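Local structure of DNA/pantothenate metabolism flavoprotein (Streptomyces sparsogenes DSM 40356, 7CFU) at residues A18-V22 against L195-A199; R23-C29 against E52-T58. The protein binds flavin mononucleotide and, as an FMN-dependent cysteine decarboxylase of the flavoprotein family, probably carries out oxidative decarboxylation of a cysteine residue in a peptide substrate. All blocks are in the same frame, centred on the assembly; numbering follows the deposited sequence.

Interaction 1 (A18-V22 against L195-A199)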
ATOM      1  N   ALA A  18     -30.832  -3.723  41.410  1.00 81.01           N
ATOM      2  CA  ALA A  18     -31.196  -2.731  40.404  1.00 79.14           C
ATOM      3  C   ALA A  18     -29.961  -2.253  39.637  1.00 77.87           C
ATOM      4  O   ALA A  18     -30.073  -1.515  38.658  1.00 76.27           O
ATOM      5  CB  ALA A  18     -31.909  -1.553  41.052  1.00 64.77           C
ATOM      6  N   LEU A  19     -28.782  -2.675  40.096  1.00 72.49           N
ATOM      7  CA  LEU A  19     -27.544  -2.336  39.407  1.00 69.88           C
ATOM      8  C   LEU A  19     -27.390  -3.063  38.080  1.00 73.03           C
ATOM      9  O   LEU A  19     -26.483  -2.722  37.313  1.00 72.83           O
ATOM     10  CB  LEU A  19     -26.332  -2.641  40.289  1.00 67.19           C
ATOM     11  CG  LEU A  19     -26.167  -1.739  41.511  1.00 60.67           C
ATOM     12  CD1 LEU A  19     -24.765  -1.874  42.100  1.00 56.41           C
ATOM     13  CD2 LEU A  19     -26.477  -0.300  41.158  1.00 64.09           C
ATOM     14  N   ALA A  20     -28.239  -4.056  37.799  1.00 73.35           N
ATOM     15  CA  ALA A  20     -28.101  -4.851  36.585  1.00 72.37           C
ATOM     16  C   ALA A  20     -28.581  -4.120  35.340  1.00 70.66           C
ATOM     17  O   ALA A  20     -28.223  -4.522  34.227  1.00 74.52           O
ATOM     18  CB  ALA A  20     -28.860  -6.170  36.734  1.00 74.29           C
ATOM     19  N   GLN A  21     -29.373  -3.063  35.496  1.00 67.91           N
ATOM     20  CA  GLN A  21     -29.843  -2.270  34.369  1.00 65.58           C
ATOM     21  C   GLN A  21     -29.071  -0.965  34.202  1.00 61.99           C
ATOM     22  O   GLN A  21     -29.386  -0.187  33.297  1.00 59.28           O
ATOM     23  CB  GLN A  21     -31.341  -1.972  34.510  1.00 63.35           C
ATOM     24  CG  GLN A  21     -32.243  -3.205  34.515  1.00 73.88           C
ATOM     25  CD  GLN A  21     -32.352  -3.859  35.884  1.00 84.13           C
ATOM     26  OE1 GLN A  21     -31.725  -3.419  36.851  1.00 84.78           O
ATOM     27  NE2 GLN A  21     -33.156  -4.915  35.970  1.00 86.82           N
ATOM     28  N   VAL A  22     -28.076  -0.701  35.050  1.00 54.68           N
ATOM     29  CA  VAL A  22     -27.266   0.499  34.890  1.00 53.24           C
ATOM     30  C   VAL A  22     -26.339   0.312  33.696  1.00 48.66           C
ATOM     31  O   VAL A  22     -25.615  -0.689  33.600  1.00 53.29           O
ATOM     32  CB  VAL A  22     -26.476   0.797  36.173  1.00 55.52           C
ATOM     33  CG1 VAL A  22     -25.561   2.002  35.974  1.00 48.57           C
ATOM     34  CG2 VAL A  22     -27.419   1.039  37.339  1.00 55.77           C
ATOM     35  N   LEU A 195     -22.583   3.678  40.505  1.00 38.65           N
ATOM     36  CA  LEU A 195     -23.607   2.752  40.021  1.00 46.46           C
ATOM     37  C   LEU A 195     -24.894   2.868  40.828  1.00 48.02           C
ATOM     38  O   LEU A 195     -25.995   2.802  40.269  1.00 52.84           O
ATOM     39  CB  LEU A 195     -23.074   1.319  40.051  1.00 47.76           C
ATOM     40  CG  LEU A 195     -21.915   1.084  39.081  1.00 44.37           C
ATOM     41  CD1 LEU A 195     -21.236  -0.239  39.337  1.00 45.93           C
ATOM     42  CD2 LEU A 195     -22.422   1.155  37.647  1.00 42.00           C
ATOM     43  N   ILE A 196     -24.776   3.025  42.148  1.00 54.91           N
ATOM     44  CA  ILE A 196     -25.961   3.159  42.992  1.00 52.10           C
ATOM     45  C   ILE A 196     -26.628   4.505  42.760  1.00 49.72           C
ATOM     46  O   ILE A 196     -27.857   4.597  42.649  1.00 54.23           O
ATOM     47  CB  ILE A 196     -25.584   2.949  44.470  1.00 54.47           C
ATOM     48  CG1 ILE A 196     -25.348   1.461  44.727  1.00 47.37           C
ATOM     49  CG2 ILE A 196     -26.674   3.494  45.381  1.00 53.04           C
ATOM     50  CD1 ILE A 196     -24.351   1.177  45.795  1.00 51.22           C
ATOM     51  N   GLN A 197     -25.824   5.568  42.672  1.00 45.23           N
ATOM     52  CA  GLN A 197     -26.359   6.885  42.352  1.00 47.89           C
ATOM     53  C   GLN A 197     -27.122   6.871  41.032  1.00 50.68           C
ATOM     54  O   GLN A 197     -28.191   7.481  40.919  1.00 49.01           O
ATOM     55  CB  GLN A 197     -25.209   7.893  42.326  1.00 48.28           C
ATOM     56  CG  GLN A 197     -25.574   9.306  41.950  1.00 57.05           C
ATOM     57  CD  GLN A 197     -24.354  10.211  41.915  1.00 56.40           C
ATOM     58  OE1 GLN A 197     -23.224   9.762  42.113  1.00 56.65           O
ATOM     59  NE2 GLN A 197     -24.574  11.483  41.628  1.00 62.42           N
ATOM     60  N   ALA A 198     -26.605   6.165  40.025  1.00 52.25           N
ATOM     61  CA  ALA A 198     -27.321   6.074  38.757  1.00 50.31           C
ATOM     62  C   ALA A 198     -28.586   5.237  38.899  1.00 52.78           C
ATOM     63  O   ALA A 198     -29.622   5.559  38.307  1.00 50.92           O
ATOM     64  CB  ALA A 198     -26.417   5.491  37.674  1.00 44.65           C
ATOM     65  N   ALA A 199     -28.507   4.135  39.651  1.00 51.72           N
ATOM     66  CA  ALA A 199     -29.693   3.322  39.887  1.00 51.33           C
ATOM     67  C   ALA A 199     -30.780   4.125  40.593  1.00 59.02           C
ATOM     68  O   ALA A 199     -31.970   3.925  40.328  1.00 57.77           O
ATOM     69  CB  ALA A 199     -29.320   2.080  40.697  1.00 52.92           C
TER
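The lead-in to the first strand of the flavoprotein sheet packs here against the last turn of the C-terminal helix 187-199, with Leu19 and Val22 reaching across to Leu195, Ala198 and Ala199. Leu19 makes the touch through its CD2 methyl, which lies 3.3 Å from the carbonyl O of Leu195 and 3.7 Å from Ala199 CB. CG of Leu19 is anti to the carbonyl carbon (chi1 -69°), and from there the branch runs at about a right angle to the side chain of Leu195, with CD2 3.9 Å from Leu195 CB. The Leu195 O that this methyl covers is already bonded within the helix, taking the N-H of Ala199 at 2.9 Å. Val22 leads into strand 23-28 of the parallel, Rossmann-like sheet, and the contact sets this lead-in, at the start of the modelled chain, beside helix 187-199 at its finish. Val22 divides its methyls between residues one turn apart on the helix: CG1, anti to the backbone N (chi1 176°), meets Leu195 CD2 at 3.7 Å and Ala198 CB at 4.0 Å, while CG2 lies 3.7 Å from Leu195 O and near Ala199 CB. With an alanine here both methyls go, which would probably open a gap beside Leu195 CD2 and leave Ala198 and Ala199 with less to pack on. Ile196 contributes at the border, its CG1 4.1 Å from Leu19 CD2. Beyond the two segments, Val22, Leu195 and Ala198 all touch Val101 of strand 101-107, and Leu19 and Leu195 share Val48 of helix 37-48.

Interaction 2 (R23-C29 against E52-T58). With FMN (flavin mononucleotide), chain Y.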
ATOM      1  N   ARG A  23     -26.370   1.267  32.771  1.00 44.58           N
ATOM      2  CA  ARG A  23     -25.547   1.203  31.567  1.00 43.90           C
ATOM      3  C   ARG A  23     -24.210   1.878  31.860  1.00 45.22           C
ATOM      4  O   ARG A  23     -24.147   3.098  32.064  1.00 40.54           O
ATOM      5  CB  ARG A  23     -26.270   1.850  30.393  1.00 46.12           C
ATOM      6  CG  ARG A  23     -27.540   1.099  30.022  1.00 47.99           C
ATOM      7  CD  ARG A  23     -28.385   1.802  28.984  1.00 44.00           C
ATOM      8  NE  ARG A  23     -28.806   3.138  29.385  1.00 47.69           N
ATOM      9  CZ  ARG A  23     -29.582   3.925  28.643  1.00 58.56           C
ATOM     10  NH1 ARG A  23     -30.028   3.498  27.464  1.00 53.15           N
ATOM     11  NH2 ARG A  23     -29.914   5.139  29.077  1.00 57.80           N
ATOM     12  N   LEU A  24     -23.144   1.085  31.903  1.00 40.96           N
ATOM     13  CA  LEU A  24     -21.822   1.581  32.261  1.00 42.67           C
ATOM     14  C   LEU A  24     -20.994   1.797  30.998  1.00 37.81           C
ATOM     15  O   LEU A  24     -20.713   0.843  30.265  1.00 39.26           O
ATOM     16  CB  LEU A  24     -21.123   0.605  33.209  1.00 41.71           C
ATOM     17  CG  LEU A  24     -19.660   0.861  33.546  1.00 36.94           C
ATOM     18  CD1 LEU A  24     -19.516   2.198  34.248  1.00 42.82           C
ATOM     19  CD2 LEU A  24     -19.147  -0.250  34.434  1.00 40.88           C
ATOM     20  N   LEU A  25     -20.613   3.048  30.745  1.00 42.35           N
ATOM     21  CA  LEU A  25     -19.677   3.387  29.681  1.00 38.04           C
ATOM     22  C   LEU A  25     -18.285   3.538  30.283  1.00 30.89           C
ATOM     23  O   LEU A  25     -18.096   4.292  31.243  1.00 40.85           O
ATOM     24  CB  LEU A  25     -20.098   4.670  28.963  1.00 34.44           C
ATOM     25  CG  LEU A  25     -19.283   5.054  27.724  1.00 39.22           C
ATOM     26  CD1 LEU A  25     -19.335   3.972  26.664  1.00 36.47           C
ATOM     27  CD2 LEU A  25     -19.776   6.374  27.169  1.00 34.55           C
ATOM     28  N   TRP A  26     -17.313   2.845  29.701  1.00 31.16           N
ATOM     29  CA  TRP A  26     -15.991   2.662  30.296  1.00 34.65           C
ATOM     30  C   TRP A  26     -14.912   3.100  29.308  1.00 38.32           C
ATOM     31  O   TRP A  26     -14.684   2.428  28.297  1.00 36.81           O
ATOM     32  CB  TRP A  26     -15.823   1.200  30.701  1.00 32.88           C
ATOM     33  CG  TRP A  26     -14.534   0.819  31.322  1.00 35.13           C
ATOM     34  CD1 TRP A  26     -13.481   1.633  31.625  1.00 36.85           C
ATOM     35  CD2 TRP A  26     -14.143  -0.504  31.700  1.00 37.95           C
ATOM     36  NE1 TRP A  26     -12.454   0.891  32.167  1.00 36.16           N
ATOM     37  CE2 TRP A  26     -12.840  -0.421  32.232  1.00 33.42           C
ATOM     38  CE3 TRP A  26     -14.774  -1.749  31.651  1.00 34.79           C
ATOM     39  CZ2 TRP A  26     -12.159  -1.533  32.710  1.00 34.85           C
ATOM     40  CZ3 TRP A  26     -14.096  -2.852  32.126  1.00 38.73           C
ATOM     41  CH2 TRP A  26     -12.803  -2.737  32.649  1.00 41.14           C
ATOM     42  N   GLY A  27     -14.237   4.211  29.601  1.00 35.93           N
ATOM     43  CA  GLY A  27     -13.142   4.688  28.757  1.00 33.53           C
ATOM     44  C   GLY A  27     -11.783   4.192  29.228  1.00 34.39           C
ATOM     45  O   GLY A  27     -11.485   4.201  30.420  1.00 35.06           O
ATOM     46  N   VAL A  28     -10.934   3.813  28.266  1.00 30.57           N
ATOM     47  CA  VAL A  28      -9.621   3.235  28.553  1.00 30.90           C
ATOM     48  C   VAL A  28      -8.559   4.078  27.857  1.00 31.40           C
ATOM     49  O   VAL A  28      -8.599   4.255  26.634  1.00 29.18           O
ATOM     50  CB  VAL A  28      -9.511   1.765  28.105  1.00 31.57           C
ATOM     51  CG1 VAL A  28      -8.133   1.218  28.442  1.00 23.82           C
ATOM     52  CG2 VAL A  28     -10.582   0.900  28.753  1.00 33.37           C
ATOM     53  N   CYS A  29      -7.605   4.589  28.630  1.00 31.00           N
ATOM     54  CA  CYS A  29      -6.519   5.390  28.079  1.00 27.23           C
ATOM     55  C   CYS A  29      -5.229   4.573  28.050  1.00 27.36           C
ATOM     56  O   CYS A  29      -5.128   3.498  28.643  1.00 29.14           O
ATOM     57  CB  CYS A  29      -6.332   6.670  28.896  1.00 28.08           C
ATOM     58  SG  CYS A  29      -7.817   7.685  29.025  1.00 27.42           S
ATOM     59  N   GLU A  52     -24.694  -4.389  31.213  1.00 58.92           N
ATOM     60  CA  GLU A  52     -24.427  -3.712  29.944  1.00 61.51           C
ATOM     61  C   GLU A  52     -23.212  -2.801  30.125  1.00 53.69           C
ATOM     62  O   GLU A  52     -23.289  -1.781  30.821  1.00 57.94           O
ATOM     63  CB  GLU A  52     -25.632  -2.912  29.451  1.00 65.23           C
ATOM     64  CG  GLU A  52     -26.845  -3.752  29.078  1.00 70.94           C
ATOM     65  CD  GLU A  52     -28.000  -2.903  28.556  1.00 82.19           C
ATOM     66  OE1 GLU A  52     -27.883  -1.658  28.527  1.00 84.58           O
ATOM     67  OE2 GLU A  52     -29.044  -3.483  28.197  1.00 92.74           O
ATOM     68  N   ILE A  53     -22.091  -3.182  29.518  1.00 43.90           N
ATOM     69  CA  ILE A  53     -20.842  -2.434  29.597  1.00 45.10           C
ATOM     70  C   ILE A  53     -20.333  -2.211  28.180  1.00 49.55           C
ATOM     71  O   ILE A  53     -20.137  -3.177  27.436  1.00 50.54           O
ATOM     72  CB  ILE A  53     -19.787  -3.172  30.438  1.00 46.96           C
ATOM     73  CG1 ILE A  53     -20.298  -3.424  31.855  1.00 46.91           C
ATOM     74  CG2 ILE A  53     -18.469  -2.398  30.455  1.00 44.31           C
ATOM     75  CD1 ILE A  53     -19.368  -4.274  32.678  1.00 48.45           C
ATOM     76  N   ARG A  54     -20.139  -0.943  27.796  1.00 45.58           N
ATOM     77  CA  ARG A  54     -19.538  -0.579  26.514  1.00 41.45           C
ATOM     78  C   ARG A  54     -18.251   0.211  26.749  1.00 40.19           C
ATOM     79  O   ARG A  54     -18.204   1.085  27.621  1.00 36.38           O
ATOM     80  CB  ARG A  54     -20.498   0.255  25.660  1.00 42.57           C
ATOM     81  CG  ARG A  54     -21.771  -0.471  25.253  1.00 52.46           C
ATOM     82  CD  ARG A  54     -22.645   0.393  24.353  1.00 42.73           C
ATOM     83  NE  ARG A  54     -23.823  -0.343  23.900  1.00 65.56           N
ATOM     84  CZ  ARG A  54     -23.851  -1.152  22.842  1.00 71.82           C
ATOM     85  NH1 ARG A  54     -22.757  -1.340  22.112  1.00 66.38           N
ATOM     86  NH2 ARG A  54     -24.978  -1.777  22.516  1.00 63.57           N
ATOM     87  N   THR A  55     -17.210  -0.096  25.973  1.00 39.26           N
ATOM     88  CA  THR A  55     -15.890   0.498  26.144  1.00 36.31           C
ATOM     89  C   THR A  55     -15.512   1.419  24.987  1.00 37.41           C
ATOM     90  O   THR A  55     -15.919   1.216  23.839  1.00 34.61           O
ATOM     91  CB  THR A  55     -14.812  -0.574  26.289  1.00 39.23           C
ATOM     92  OG1 THR A  55     -14.846  -1.438  25.149  1.00 45.80           O
ATOM     93  CG2 THR A  55     -15.023  -1.387  27.562  1.00 39.59           C
ATOM     94  N   VAL A  56     -14.749   2.457  25.325  1.00 34.08           N
ATOM     95  CA  VAL A  56     -14.120   3.370  24.377  1.00 32.61           C
ATOM     96  C   VAL A  56     -12.631   3.402  24.695  1.00 39.42           C
ATOM     97  O   VAL A  56     -12.249   3.622  25.850  1.00 35.83           O
ATOM     98  CB  VAL A  56     -14.718   4.790  24.452  1.00 31.09           C
ATOM     99  CG1 VAL A  56     -14.064   5.717  23.431  1.00 32.12           C
ATOM    100  CG2 VAL A  56     -16.206   4.756  24.244  1.00 31.04           C
ATOM    101  N   MET A  57     -11.794   3.149  23.688  1.00 34.56           N
ATOM    102  CA  MET A  57     -10.346   3.189  23.839  1.00 30.85           C
ATOM    103  C   MET A  57      -9.770   4.384  23.088  1.00 38.67           C
ATOM    104  O   MET A  57     -10.207   4.701  21.977  1.00 38.05           O
ATOM    105  CB  MET A  57      -9.685   1.912  23.314  1.00 26.62           C
ATOM    106  CG  MET A  57     -10.174   0.631  23.974  1.00 35.93           C
ATOM    107  SD  MET A  57      -9.226  -0.769  23.374  1.00 46.55           S
ATOM    108  CE  MET A  57      -7.744  -0.642  24.364  1.00 41.01           C
ATOM    109  N   THR A  58      -8.810   5.062  23.709  1.00 29.49           N
ATOM    110  CA  THR A  58      -8.019   6.018  22.959  1.00 29.59           C
ATOM    111  C   THR A  58      -7.170   5.276  21.930  1.00 28.39           C
ATOM    112  O   THR A  58      -6.969   4.059  22.018  1.00 27.13           O
ATOM    113  CB  THR A  58      -7.123   6.838  23.897  1.00 26.18           C
ATOM    114  OG1 THR A  58      -6.080   6.005  24.437  1.00 24.65           O
ATOM    115  CG2 THR A  58      -7.946   7.386  25.025  1.00 27.69           C
TER
HETATM  116  N1  FMN Y 301       0.876   8.072  30.644  1.00 30.00           N
HETATM  117  C2  FMN Y 301       0.272   8.278  31.860  1.00 31.37           C
HETATM  118  O2  FMN Y 301      -0.158   9.391  32.127  1.00 34.66           O
HETATM  119  N3  FMN Y 301       0.133   7.243  32.761  1.00 33.30           N
HETATM  120  C4  FMN Y 301       0.624   5.992  32.449  1.00 33.06           C
HETATM  121  O4  FMN Y 301       0.509   5.073  33.259  1.00 33.04           O
HETATM  122  C4A FMN Y 301       1.248   5.784  31.225  1.00 26.83           C
HETATM  123  N5  FMN Y 301       1.735   4.539  30.893  1.00 31.54           N
HETATM  124  C5A FMN Y 301       2.332   4.334  29.666  1.00 29.98           C
HETATM  125  C6  FMN Y 301       2.819   3.076  29.350  1.00 25.97           C
HETATM  126  C7  FMN Y 301       3.423   2.862  28.120  1.00 29.17           C
HETATM  127  C7M FMN Y 301       3.947   1.491  27.775  1.00 27.47           C
HETATM  128  C8  FMN Y 301       3.553   3.907  27.213  1.00 28.45           C
HETATM  129  C8M FMN Y 301       4.224   3.652  25.884  1.00 26.27           C
HETATM  130  C9  FMN Y 301       3.069   5.175  27.531  1.00 26.09           C
HETATM  131  C9A FMN Y 301       2.460   5.387  28.762  1.00 30.81           C
HETATM  132  N10 FMN Y 301       1.978   6.640  29.109  1.00 32.67           N
HETATM  133  C10 FMN Y 301       1.364   6.831  30.324  1.00 27.14           C
HETATM  134  C1' FMN Y 301       2.085   7.788  28.160  1.00 29.26           C
HETATM  135  C2' FMN Y 301       0.765   7.916  27.419  1.00 28.75           C
HETATM  136  O2' FMN Y 301       0.463   6.699  26.750  1.00 31.42           O
HETATM  137  C3' FMN Y 301       0.834   9.114  26.472  1.00 32.78           C
HETATM  138  O3' FMN Y 301       0.841  10.306  27.230  1.00 30.70           O
HETATM  139  C4' FMN Y 301      -0.300   9.123  25.434  1.00 30.90           C
HETATM  140  O4' FMN Y 301      -0.144  10.237  24.573  1.00 32.92           O
HETATM  141  C5' FMN Y 301      -1.662   9.190  26.102  1.00 31.85           C
HETATM  142  O5' FMN Y 301      -2.665   8.968  25.130  1.00 30.18           O
HETATM  143  P   FMN Y 301      -4.215   8.938  25.539  1.00 28.94           P
HETATM  144  O1P FMN Y 301      -5.028   9.517  24.405  1.00 28.58           O
HETATM  145  O2P FMN Y 301      -4.558   7.527  25.875  1.00 27.65           O
HETATM  146  O3P FMN Y 301      -4.492   9.793  26.761  1.00 30.84           O
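Thr58 OG1 is held by two hydrogen bonds: it donates to FMN O2P at 2.6 Å and accepts the backbone N-H of Ala61, as the N-cap of helix 59-65. Its chi1 of 70° sets OG1 between the backbone N and the carbonyl carbon, while CG2 lies anti to the carbonyl carbon, 3.5 Å from the same FMN O2P, with Cys29 SG also beside it. Cys29 brings its CB to 3.6 Å from the same phosphate oxygen. These residues directly follow the parallel strands 23-28 and 52-57 of a beta-alpha-beta unit joined through helix 37-48, as in Rossmann-like folds, where cofactor phosphates sit at the C-terminal ends of the strands. Six backbone hydrogen bonds link the strands, from Leu24 N to Glu52 O through to Thr58 N to Val28 O; the Val28 N to Val56 O bond measures 2.8 Å. On the face turned to helix 37-48, the Trp26 indole presents its CE3 edge to Ile53 CG2, 3.9 Å away and in the ring plane, while its NE1 is bonded to Leu105 O. On the other face Leu25 CD1 touches Arg54 O at 3.2 Å and Val56 CG2 at 4.0 Å, and the Arg23 guanidinium pairs with Asp100.

How the interactions relate
Interaction 1 runs directly into interaction 2: Val22 ends the first segment of one and Arg23 begins the strand of the other, although their centres lie about 16 Å apart. Interaction 2 is nested within the loop that interaction 1 closes, and sits about 6 Å from the centre of the chain, against about 17 Å for interaction 1. Strand 101-107 links them, since Val101 receives Val22, Leu195 and Ala198 from one and Leu24 from the other; helix 37-48 also touches both. Only interaction 2 contributes residues to the FMN pocket, at the far ends of its strands, while interaction 1 is apolar packing beside their beginnings.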